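X-ray repair cross complementing protein 1 variant (Homo sapiens, PDB 6WH2) probably acts as a scaffold that assembles DNA single-strand break repair complexes and binds poly-ADP-ribose chains, this chain being its C-terminal BRCT domain. Local coordinates at residues D4-K9 with T30-E35; F11-E16 with G34-Y39; F69-W74 with Y90-Q95. All coordinates share one frame; numbering follows the deposited sequence.

Interaction 1: D4-K9 with T30-E35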
loop_
_atom_site.group_PDB
_atom_site.type_symbol
_atom_site.label_atom_id
_atom_site.label_comp_id
_atom_site.label_asym_id
_atom_site.label_seq_id
_atom_site.Cartn_x
_atom_site.Cartn_y
_atom_site.Cartn_z
ATOM N N ASP B 4 8.430 -19.387 9.532
ATOM C CA ASP B 4 8.130 -19.293 8.107
ATOM C C ASP B 4 6.959 -18.350 7.847
ATOM O O ASP B 4 6.072 -18.644 7.038
ATOM C CB ASP B 4 7.856 -20.678 7.516
ATOM C CG ASP B 4 6.572 -21.305 8.038
ATOM O OD1 ASP B 4 6.068 -20.865 9.095
ATOM O OD2 ASP B 4 6.062 -22.239 7.384
ATOM N N PHE B 5 6.949 -17.187 8.501
ATOM C CA PHE B 5 5.846 -16.256 8.287
ATOM C C PHE B 5 5.934 -15.520 6.954
ATOM O O PHE B 5 4.992 -14.800 6.605
ATOM C CB PHE B 5 5.755 -15.245 9.438
ATOM C CG PHE B 5 7.068 -14.623 9.820
ATOM C CD1 PHE B 5 7.665 -13.671 9.010
ATOM C CD2 PHE B 5 7.693 -14.974 11.005
ATOM C CE1 PHE B 5 8.868 -13.092 9.367
ATOM C CE2 PHE B 5 8.895 -14.398 11.368
ATOM C CZ PHE B 5 9.483 -13.457 10.549
ATOM N N PHE B 6 7.026 -15.677 6.208
ATOM C CA PHE B 6 7.130 -15.151 4.853
ATOM C C PHE B 6 6.709 -16.167 3.798
ATOM O O PHE B 6 6.889 -15.910 2.603
ATOM C CB PHE B 6 8.562 -14.690 4.562
ATOM C CG PHE B 6 8.890 -13.324 5.097
ATOM C CD1 PHE B 6 7.887 -12.436 5.448
ATOM C CD2 PHE B 6 10.210 -12.928 5.238
ATOM C CE1 PHE B 6 8.197 -11.179 5.935
ATOM C CE2 PHE B 6 10.526 -11.675 5.724
ATOM C CZ PHE B 6 9.519 -10.799 6.074
ATOM N N GLN B 7 6.158 -17.307 4.211
ATOM C CA GLN B 7 5.852 -18.384 3.276
ATOM C C GLN B 7 4.816 -17.940 2.252
ATOM O O GLN B 7 3.812 -17.308 2.594
ATOM C CB GLN B 7 5.353 -19.613 4.036
ATOM C CG GLN B 7 5.069 -20.816 3.151
ATOM C CD GLN B 7 4.720 -22.059 3.947
ATOM O OE1 GLN B 7 4.164 -21.975 5.041
ATOM N NE2 GLN B 7 5.044 -23.224 3.395
ATOM N N GLY B 8 5.066 -18.279 0.988
ATOM C CA GLY B 8 4.175 -17.926 -0.095
ATOM C C GLY B 8 4.286 -16.500 -0.582
ATOM O O GLY B 8 3.513 -16.105 -1.464
ATOM N N LYS B 9 5.216 -15.716 -0.046
ATOM C CA LYS B 9 5.374 -14.315 -0.409
ATOM C C LYS B 9 6.611 -14.152 -1.281
ATOM O O LYS B 9 7.689 -14.651 -0.938
ATOM C CB LYS B 9 5.475 -13.438 0.841
ATOM C CG LYS B 9 4.311 -13.626 1.799
ATOM C CD LYS B 9 4.127 -12.421 2.702
ATOM C CE LYS B 9 2.996 -12.650 3.691
ATOM N NZ LYS B 9 1.750 -13.107 3.014
ATOM N N THR B 30 15.007 -15.303 3.032
ATOM C CA THR B 30 15.163 -16.735 2.793
ATOM C C THR B 30 14.948 -17.543 4.069
ATOM O O THR B 30 14.354 -18.628 4.031
ATOM C CB THR B 30 16.545 -17.021 2.205
ATOM O OG1 THR B 30 16.759 -16.204 1.048
ATOM C CG2 THR B 30 16.671 -18.491 1.811
ATOM N N ALA B 31 15.414 -17.024 5.209
ATOM C CA ALA B 31 15.325 -17.769 6.462
ATOM C C ALA B 31 13.878 -18.018 6.866
ATOM O O ALA B 31 13.554 -19.076 7.417
ATOM C CB ALA B 31 16.064 -17.020 7.570
ATOM N N PHE B 32 12.994 -17.055 6.602
ATOM C CA PHE B 32 11.596 -17.148 7.001
ATOM C C PHE B 32 10.701 -17.643 5.868
ATOM O O PHE B 32 9.504 -17.333 5.843
ATOM C CB PHE B 32 11.115 -15.798 7.532
ATOM C CG PHE B 32 12.001 -15.224 8.604
ATOM C CD1 PHE B 32 12.514 -16.038 9.601
ATOM C CD2 PHE B 32 12.324 -13.878 8.612
ATOM C CE1 PHE B 32 13.332 -15.520 10.588
ATOM C CE2 PHE B 32 13.141 -13.354 9.597
ATOM C CZ PHE B 32 13.646 -14.176 10.586
ATOM N N ASN B 33 11.268 -18.399 4.926
ATOM C CA ASN B 33 10.549 -19.122 3.877
ATOM C C ASN B 33 9.967 -18.213 2.800
ATOM O O ASN B 33 9.093 -18.640 2.039
ATOM C CB ASN B 33 9.441 -20.008 4.463
ATOM C CG ASN B 33 9.263 -21.301 3.696
ATOM O OD1 ASN B 33 10.002 -21.585 2.753
ATOM N ND2 ASN B 33 8.279 -22.096 4.099
ATOM N N GLY B 34 10.426 -16.972 2.708
ATOM C CA GLY B 34 10.103 -16.156 1.556
ATOM C C GLY B 34 10.855 -16.620 0.321
ATOM O O GLY B 34 11.776 -17.434 0.380
ATOM N N GLU B 35 10.456 -16.088 -0.832
ATOM C CA GLU B 35 11.063 -16.465 -2.105
ATOM C C GLU B 35 11.441 -15.215 -2.882
ATOM O O GLU B 35 10.592 -14.352 -3.126
ATOM C CB GLU B 35 10.122 -17.355 -2.923
ATOM C CG GLU B 35 9.977 -18.753 -2.350
ATOM C CD GLU B 35 8.712 -19.459 -2.802
ATOM O OE1 GLU B 35 8.085 -20.144 -1.967
ATOM O OE2 GLU B 35 8.354 -19.350 -3.996
#

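Interaction 2: F11-E16 with G34-Y39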
loop_
_atom_site.group_PDB
_atom_site.type_symbol
_atom_site.label_atom_id
_atom_site.label_comp_id
_atom_site.label_asym_id
_atom_site.label_seq_id
_atom_site.Cartn_x
_atom_site.Cartn_y
_atom_site.Cartn_z
ATOM N N PHE B 11 9.357 -11.738 -3.105
ATOM C CA PHE B 11 10.015 -10.456 -2.913
ATOM C C PHE B 11 10.881 -10.118 -4.120
ATOM O O PHE B 11 11.333 -11.004 -4.852
ATOM C CB PHE B 11 10.892 -10.464 -1.654
ATOM C CG PHE B 11 10.127 -10.647 -0.371
ATOM C CD1 PHE B 11 9.556 -11.870 -0.052
ATOM C CD2 PHE B 11 9.995 -9.600 0.523
ATOM C CE1 PHE B 11 8.860 -12.040 1.129
ATOM C CE2 PHE B 11 9.299 -9.762 1.707
ATOM C CZ PHE B 11 8.731 -10.984 2.009
ATOM N N PHE B 12 11.108 -8.822 -4.320
ATOM C CA PHE B 12 12.086 -8.341 -5.289
ATOM C C PHE B 12 12.811 -7.153 -4.683
ATOM O O PHE B 12 12.188 -6.128 -4.387
ATOM C CB PHE B 12 11.436 -7.945 -6.619
ATOM C CG PHE B 12 12.404 -7.354 -7.608
ATOM C CD1 PHE B 12 13.210 -8.173 -8.383
ATOM C CD2 PHE B 12 12.522 -5.980 -7.752
ATOM C CE1 PHE B 12 14.106 -7.634 -9.288
ATOM C CE2 PHE B 12 13.416 -5.435 -8.654
ATOM C CZ PHE B 12 14.209 -6.263 -9.424
ATOM N N LEU B 13 14.120 -7.289 -4.497
ATOM C CA LEU B 13 14.939 -6.192 -4.002
ATOM C C LEU B 13 15.300 -5.280 -5.168
ATOM O O LEU B 13 15.962 -5.712 -6.118
ATOM C CB LEU B 13 16.193 -6.728 -3.319
ATOM C CG LEU B 13 15.976 -7.890 -2.348
ATOM C CD1 LEU B 13 17.289 -8.298 -1.709
ATOM C CD2 LEU B 13 14.952 -7.526 -1.284
ATOM N N TYR B 14 14.864 -4.027 -5.102
ATOM C CA TYR B 14 15.066 -3.080 -6.187
ATOM C C TYR B 14 16.206 -2.123 -5.866
ATOM O O TYR B 14 16.371 -1.695 -4.721
ATOM C CB TYR B 14 13.794 -2.277 -6.469
ATOM C CG TYR B 14 14.051 -1.106 -7.384
ATOM C CD1 TYR B 14 14.199 -1.294 -8.751
ATOM C CD2 TYR B 14 14.177 0.184 -6.881
ATOM C CE1 TYR B 14 14.451 -0.232 -9.593
ATOM C CE2 TYR B 14 14.430 1.252 -7.716
ATOM C CZ TYR B 14 14.565 1.038 -9.071
ATOM O OH TYR B 14 14.820 2.095 -9.908
ATOM N N GLY B 15 16.986 -1.785 -6.892
ATOM C CA GLY B 15 17.970 -0.732 -6.774
ATOM C C GLY B 15 19.183 -1.128 -5.947
ATOM O O GLY B 15 19.437 -2.300 -5.657
ATOM N N GLU B 16 19.941 -0.104 -5.562
ATOM C CA GLU B 16 21.176 -0.287 -4.818
ATOM C C GLU B 16 20.916 -0.245 -3.319
ATOM O O GLU B 16 20.096 0.542 -2.836
ATOM C CB GLU B 16 22.195 0.790 -5.195
ATOM C CG GLU B 16 23.244 0.334 -6.194
ATOM C CD GLU B 16 23.839 1.485 -6.980
ATOM O OE1 GLU B 16 24.576 1.225 -7.954
ATOM O OE2 GLU B 16 23.568 2.651 -6.624
ATOM N N GLY B 34 10.426 -16.972 2.708
ATOM C CA GLY B 34 10.103 -16.156 1.556
ATOM C C GLY B 34 10.855 -16.620 0.321
ATOM O O GLY B 34 11.776 -17.434 0.380
ATOM N N GLU B 35 10.456 -16.088 -0.832
ATOM C CA GLU B 35 11.063 -16.465 -2.105
ATOM C C GLU B 35 11.441 -15.215 -2.882
ATOM O O GLU B 35 10.592 -14.352 -3.126
ATOM C CB GLU B 35 10.122 -17.355 -2.923
ATOM C CG GLU B 35 9.977 -18.753 -2.350
ATOM C CD GLU B 35 8.712 -19.459 -2.802
ATOM O OE1 GLU B 35 8.085 -20.144 -1.967
ATOM O OE2 GLU B 35 8.354 -19.350 -3.996
ATOM N N LEU B 36 12.711 -15.123 -3.276
ATOM C CA LEU B 36 13.198 -13.987 -4.044
ATOM C C LEU B 36 13.009 -14.220 -5.535
ATOM O O LEU B 36 13.223 -15.325 -6.040
ATOM C CB LEU B 36 14.679 -13.725 -3.771
ATOM C CG LEU B 36 15.114 -12.986 -2.504
ATOM C CD1 LEU B 36 14.404 -11.643 -2.369
ATOM C CD2 LEU B 36 14.931 -13.845 -1.268
ATOM N N GLU B 37 12.625 -13.161 -6.236
ATOM C CA GLU B 37 12.609 -13.153 -7.688
ATOM C C GLU B 37 13.821 -12.389 -8.194
ATOM O O GLU B 37 14.148 -11.313 -7.683
ATOM C CB GLU B 37 11.324 -12.517 -8.217
ATOM C CG GLU B 37 10.051 -13.117 -7.645
ATOM C CD GLU B 37 9.853 -14.565 -8.048
ATOM O OE1 GLU B 37 10.246 -14.935 -9.175
ATOM O OE2 GLU B 37 9.306 -15.336 -7.232
ATOM N N ASP B 38 14.494 -12.955 -9.196
ATOM C CA ASP B 38 15.667 -12.293 -9.750
ATOM C C ASP B 38 15.288 -11.073 -10.590
ATOM O O ASP B 38 16.062 -10.114 -10.655
ATOM C CB ASP B 38 16.492 -13.287 -10.572
ATOM C CG ASP B 38 17.075 -14.416 -9.731
ATOM O OD1 ASP B 38 17.388 -14.188 -8.544
ATOM O OD2 ASP B 38 17.227 -15.534 -10.268
ATOM N N TYR B 39 14.116 -11.084 -11.230
ATOM C CA TYR B 39 13.624 -9.945 -12.002
ATOM C C TYR B 39 12.140 -9.736 -11.730
ATOM O O TYR B 39 11.448 -10.610 -11.196
ATOM C CB TYR B 39 13.856 -10.121 -13.517
ATOM C CG TYR B 39 13.235 -11.376 -14.095
ATOM C CD1 TYR B 39 13.716 -12.602 -13.750
ATOM C CD2 TYR B 39 12.232 -11.327 -15.055
ATOM C CE1 TYR B 39 13.191 -13.779 -14.246
ATOM C CE2 TYR B 39 11.693 -12.495 -15.588
ATOM C CZ TYR B 39 12.170 -13.723 -15.186
ATOM O OH TYR B 39 11.647 -14.873 -15.705
HETATM O O HOH W 1 15.378 -9.595 -6.249
#

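Interaction 3: F69-W74 with Y90-Q95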
loop_
_atom_site.group_PDB
_atom_site.type_symbol
_atom_site.label_atom_id
_atom_site.label_comp_id
_atom_site.label_asym_id
_atom_site.label_seq_id
_atom_site.Cartn_x
_atom_site.Cartn_y
_atom_site.Cartn_z
ATOM N N PHE B 69 5.033 -1.717 -2.270
ATOM C CA PHE B 69 6.387 -1.175 -2.279
ATOM C C PHE B 69 6.759 -0.793 -0.853
ATOM O O PHE B 69 6.124 0.083 -0.257
ATOM C CB PHE B 69 6.486 0.028 -3.220
ATOM C CG PHE B 69 6.071 -0.277 -4.635
ATOM C CD1 PHE B 69 4.744 -0.176 -5.021
ATOM C CD2 PHE B 69 7.009 -0.669 -5.576
ATOM C CE1 PHE B 69 4.360 -0.458 -6.320
ATOM C CE2 PHE B 69 6.631 -0.953 -6.876
ATOM C CZ PHE B 69 5.305 -0.847 -7.248
ATOM N N VAL B 70 7.782 -1.456 -0.307
ATOM C CA VAL B 70 8.088 -1.379 1.115
ATOM C C VAL B 70 9.566 -1.062 1.314
ATOM O O VAL B 70 10.406 -1.319 0.450
ATOM C CB VAL B 70 7.717 -2.688 1.852
ATOM C CG1 VAL B 70 7.580 -2.439 3.339
ATOM C CG2 VAL B 70 6.432 -3.284 1.291
ATOM N N ARG B 71 9.870 -0.496 2.484
ATOM C CA ARG B 71 11.226 -0.160 2.885
ATOM C C ARG B 71 11.930 -1.374 3.487
ATOM O O ARG B 71 11.281 -2.318 3.945
ATOM C CB ARG B 71 11.203 0.981 3.900
ATOM C CG ARG B 71 10.912 2.349 3.307
ATOM C CD ARG B 71 11.154 3.454 4.325
ATOM N NE ARG B 71 10.038 3.606 5.255
ATOM C CZ ARG B 71 10.078 3.257 6.537
ATOM N NH1 ARG B 71 11.183 2.734 7.053
ATOM N NH2 ARG B 71 9.013 3.432 7.307
ATOM N N PRO B 72 13.268 -1.375 3.497
ATOM C CA PRO B 72 13.990 -2.503 4.111
ATOM C C PRO B 72 13.721 -2.667 5.597
ATOM O O PRO B 72 13.856 -3.780 6.119
ATOM C CB PRO B 72 15.463 -2.161 3.844
ATOM C CG PRO B 72 15.436 -1.257 2.663
ATOM C CD PRO B 72 14.178 -0.453 2.795
ATOM N N ARG B 73 13.347 -1.591 6.298
ATOM C CA ARG B 73 13.075 -1.685 7.729
ATOM C C ARG B 73 11.943 -2.656 8.037
ATOM O O ARG B 73 11.877 -3.181 9.154
ATOM C CB ARG B 73 12.749 -0.300 8.292
ATOM C CG ARG B 73 12.802 -0.208 9.811
ATOM C CD ARG B 73 14.184 -0.553 10.341
ATOM N NE ARG B 73 14.243 -0.497 11.799
ATOM C CZ ARG B 73 13.947 -1.517 12.599
ATOM N NH1 ARG B 73 13.566 -2.677 12.083
ATOM N NH2 ARG B 73 14.029 -1.376 13.914
ATOM N N TRP B 74 11.053 -2.904 7.073
ATOM C CA TRP B 74 10.003 -3.899 7.262
ATOM C C TRP B 74 10.592 -5.286 7.487
ATOM O O TRP B 74 10.124 -6.035 8.351
ATOM C CB TRP B 74 9.073 -3.900 6.050
ATOM C CG TRP B 74 7.993 -4.937 6.086
ATOM C CD1 TRP B 74 7.173 -5.233 7.134
ATOM C CD2 TRP B 74 7.608 -5.810 5.016
ATOM N NE1 TRP B 74 6.303 -6.238 6.786
ATOM C CE2 TRP B 74 6.550 -6.611 5.490
ATOM C CE3 TRP B 74 8.057 -5.994 3.705
ATOM C CZ2 TRP B 74 5.935 -7.579 4.700
ATOM C CZ3 TRP B 74 7.444 -6.955 2.922
ATOM C CH2 TRP B 74 6.395 -7.736 3.422
ATOM N N TYR B 90 5.544 0.520 6.602
ATOM C CA TYR B 90 6.850 0.842 6.039
ATOM C C TYR B 90 6.749 1.111 4.541
ATOM O O TYR B 90 7.730 0.941 3.808
ATOM C CB TYR B 90 7.855 -0.285 6.309
ATOM C CG TYR B 90 7.806 -0.827 7.724
ATOM C CD1 TYR B 90 6.922 -1.843 8.071
ATOM C CD2 TYR B 90 8.641 -0.321 8.712
ATOM C CE1 TYR B 90 6.868 -2.336 9.361
ATOM C CE2 TYR B 90 8.595 -0.811 10.005
ATOM C CZ TYR B 90 7.708 -1.818 10.323
ATOM O OH TYR B 90 7.657 -2.306 11.608
ATOM N N GLY B 91 5.579 1.546 4.074
ATOM C CA GLY B 91 5.341 1.651 2.649
ATOM C C GLY B 91 6.066 2.815 2.000
ATOM O O GLY B 91 6.493 3.773 2.646
ATOM N N VAL B 92 6.193 2.716 0.679
ATOM C CA VAL B 92 6.893 3.697 -0.141
ATOM C C VAL B 92 5.915 4.268 -1.158
ATOM O O VAL B 92 5.121 3.531 -1.752
ATOM C CB VAL B 92 8.116 3.071 -0.843
ATOM C CG1 VAL B 92 8.874 4.118 -1.637
ATOM C CG2 VAL B 92 9.029 2.411 0.178
ATOM N N VAL B 93 5.971 5.585 -1.353
ATOM C CA VAL B 93 5.076 6.286 -2.272
ATOM C C VAL B 93 5.878 7.315 -3.054
ATOM O O VAL B 93 6.985 7.698 -2.652
ATOM C CB VAL B 93 3.913 6.976 -1.528
ATOM C CG1 VAL B 93 2.981 5.943 -0.910
ATOM C CG2 VAL B 93 4.450 7.925 -0.470
ATOM N N PRO B 94 5.350 7.768 -4.194
ATOM C CA PRO B 94 6.023 8.842 -4.935
ATOM C C PRO B 94 6.150 10.104 -4.096
ATOM O O PRO B 94 5.356 10.358 -3.186
ATOM C CB PRO B 94 5.112 9.061 -6.147
ATOM C CG PRO B 94 4.424 7.755 -6.335
ATOM C CD PRO B 94 4.223 7.199 -4.955
ATOM N N GLN B 95 7.165 10.903 -4.414
ATOM C CA GLN B 95 7.525 12.065 -3.614
ATOM C C GLN B 95 7.711 13.279 -4.518
ATOM O O GLN B 95 7.650 13.183 -5.749
ATOM C CB GLN B 95 8.796 11.793 -2.800
ATOM C CG GLN B 95 8.809 12.440 -1.426
ATOM C CD GLN B 95 7.726 11.903 -0.514
ATOM O OE1 GLN B 95 7.238 10.787 -0.697
ATOM N NE2 GLN B 95 7.341 12.698 0.475
HETATM O O HOH W 2 6.940 4.359 5.752
#

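Interaction 1: D4-K9 with T30-E35
Phe5 and Phe32 are brought ring to ring by different first torsions: in Phe5, CG stands between the backbone N and the carbonyl carbon (chi1 47°), while in Phe32 it lies anti to the carbonyl carbon. The two side chains run alongside each other. Phe5 CZ rests 3.5 Å from Phe32 CD2, over one face of the Phe32 ring near its rim, and the planes are inclined at 36°, an oblique pairing. In return Phe32 CB sits over the Phe5 face, 4.3 Å from the ring centroid, a CH-pi contact, and it also meets Phe6 CD2 at 3.8 Å. Helix 21-31 ends here in a Schellman motif, with Asn33 at positive phi as its C-prime residue and Gly34 N reaching back to Val29 O. The facing segment takes up the Phe32 carbonyl: Phe6 N donates to Phe32 O at 3.0 Å, in the carbonyl plane but bent at the hydrogen (137°), and Asp4 CA approaches the same oxygen. Beyond the turn, Glu35 N donates to Lys9 O over 3.1 Å and starts the next strand. At the outer side Asn33 CB packs on Asp4 CB at 3.5 Å. Replacing Phe32 with an alanine would probably leave the Phe5 CZ edge without the ring face it rests on, and the Phe5 ring freer to turn. Helix 73-81 borders the cluster, Cys78 touching Phe5 and Asn79 touching Phe32.

Interaction 2: F11-E16 with G34-Y39
Phe11, Phe12 and Leu36 have the most surface buried here, and each meets the other segment differently. Phe11 does so through its backbone: its N donates to Glu35 O at 2.9 Å, nearly straight at the hydrogen (167°), and its O receives Glu37 N, also at 2.9 Å. Two bonds from one residue to the residues flanking Leu36 are the signature of a parallel bridge, here Phe11 with Leu36, whose side chains leave on the same face of the sheet. On that face Leu36 CD1 touches Phe11 CB at 3.8 Å and Leu13 CG at 4.1 Å, the two leucines crossing obliquely. Phe12 works on the other side of the strand. Its CG is anti to the backbone N (chi1 176°), which carries the ring edge to the chain beyond the bridge: CD1 lies 3.4 Å from Glu37 O, and CE1 lies the same distance from Asp38 O, both oxygens near the ring plane. Aromatic C-H edges facing carbonyl oxygens fit a weakly favourable electrostatic match. Where the strands begin to part, a water accepts from Leu13 N and donates to Glu37 O at 2.6 Å, linking the backbones where no direct bond is made. The Glu37 carboxylate turns to His10. These strands are the two arms of a beta-alpha-beta unit: helix 21-31 covers the Phe11-Leu36 face through Val29, while Phe12 is hydrogen-bonded through its backbone to Phe46 and Ile48, placing strand 10-13 between strands 35-36 and 46-48.

Interaction 3: F69-W74 with Y90-Q95
Over one face of the Tyr90 ring lie Arg73 C and Trp74 CA, the latter 3.9 Å from the ring centroid and 14° off its normal, a CH-pi contact. The Trp74 side chain crosses that of Tyr90 at about a right angle; CD1 of Trp74 is 3.5 Å from CD1 of Tyr90, and the five-membered ring and the phenol are inclined at 32°, an oblique meeting. The Arg71 guanidinium turns one face to Tyr90 CA and CB, its NH2 lying 3.6 Å from CA, and has a water at its edge. A bend at chi3 (-80°) swings the guanidinium across towards the Tyr90 backbone, where this water accepts from NH2 at 2.8 Å and donates to Gly91 O. Backbone bonds fix the register on either side of the single Val70-Gly91 bridge: Arg71 N donates to Tyr90 O at 2.9 Å, and Val92 N to Phe69 O at 2.8 Å. Val92 CG2 fills in against Arg71 CG at 3.7 Å, and Val70 CG1 against Tyr90 CB at the same distance. NE1 of Trp74 is hydrogen-bonded to Leu85 O. Within the BRCT fold, the C-terminal chain thus runs beside strand 68-70, whose Val70 backbone joins strand 46-48 at Val47, while beyond the bridge Val93 and Pro94 pack on Gly91 and Gln88 of the second subunit.

In the fold
Interactions 1 and 2 share Gly34 and Glu35, their centres about 13 Å apart: interaction 2 pairs the two strands of the beta-alpha-beta unit 10-13, 21-31, 35-36, while interaction 1 holds the loop before its first strand against the end of its helix. Interaction 3 comes later in the chain and lies across the chain's centre from both, about 14 Å from interaction 2 and 19 Å from interaction 1, centre to centre. Interactions 2 and 3 reach opposite outer strands of the same four-stranded parallel sheet, yet Phe11 CE2 and Trp74 CZ3 meet at 3.6 Å. Together they hold the chain before strand 10-13 and after helix 73-81 against the two margins of the BRCT sheet.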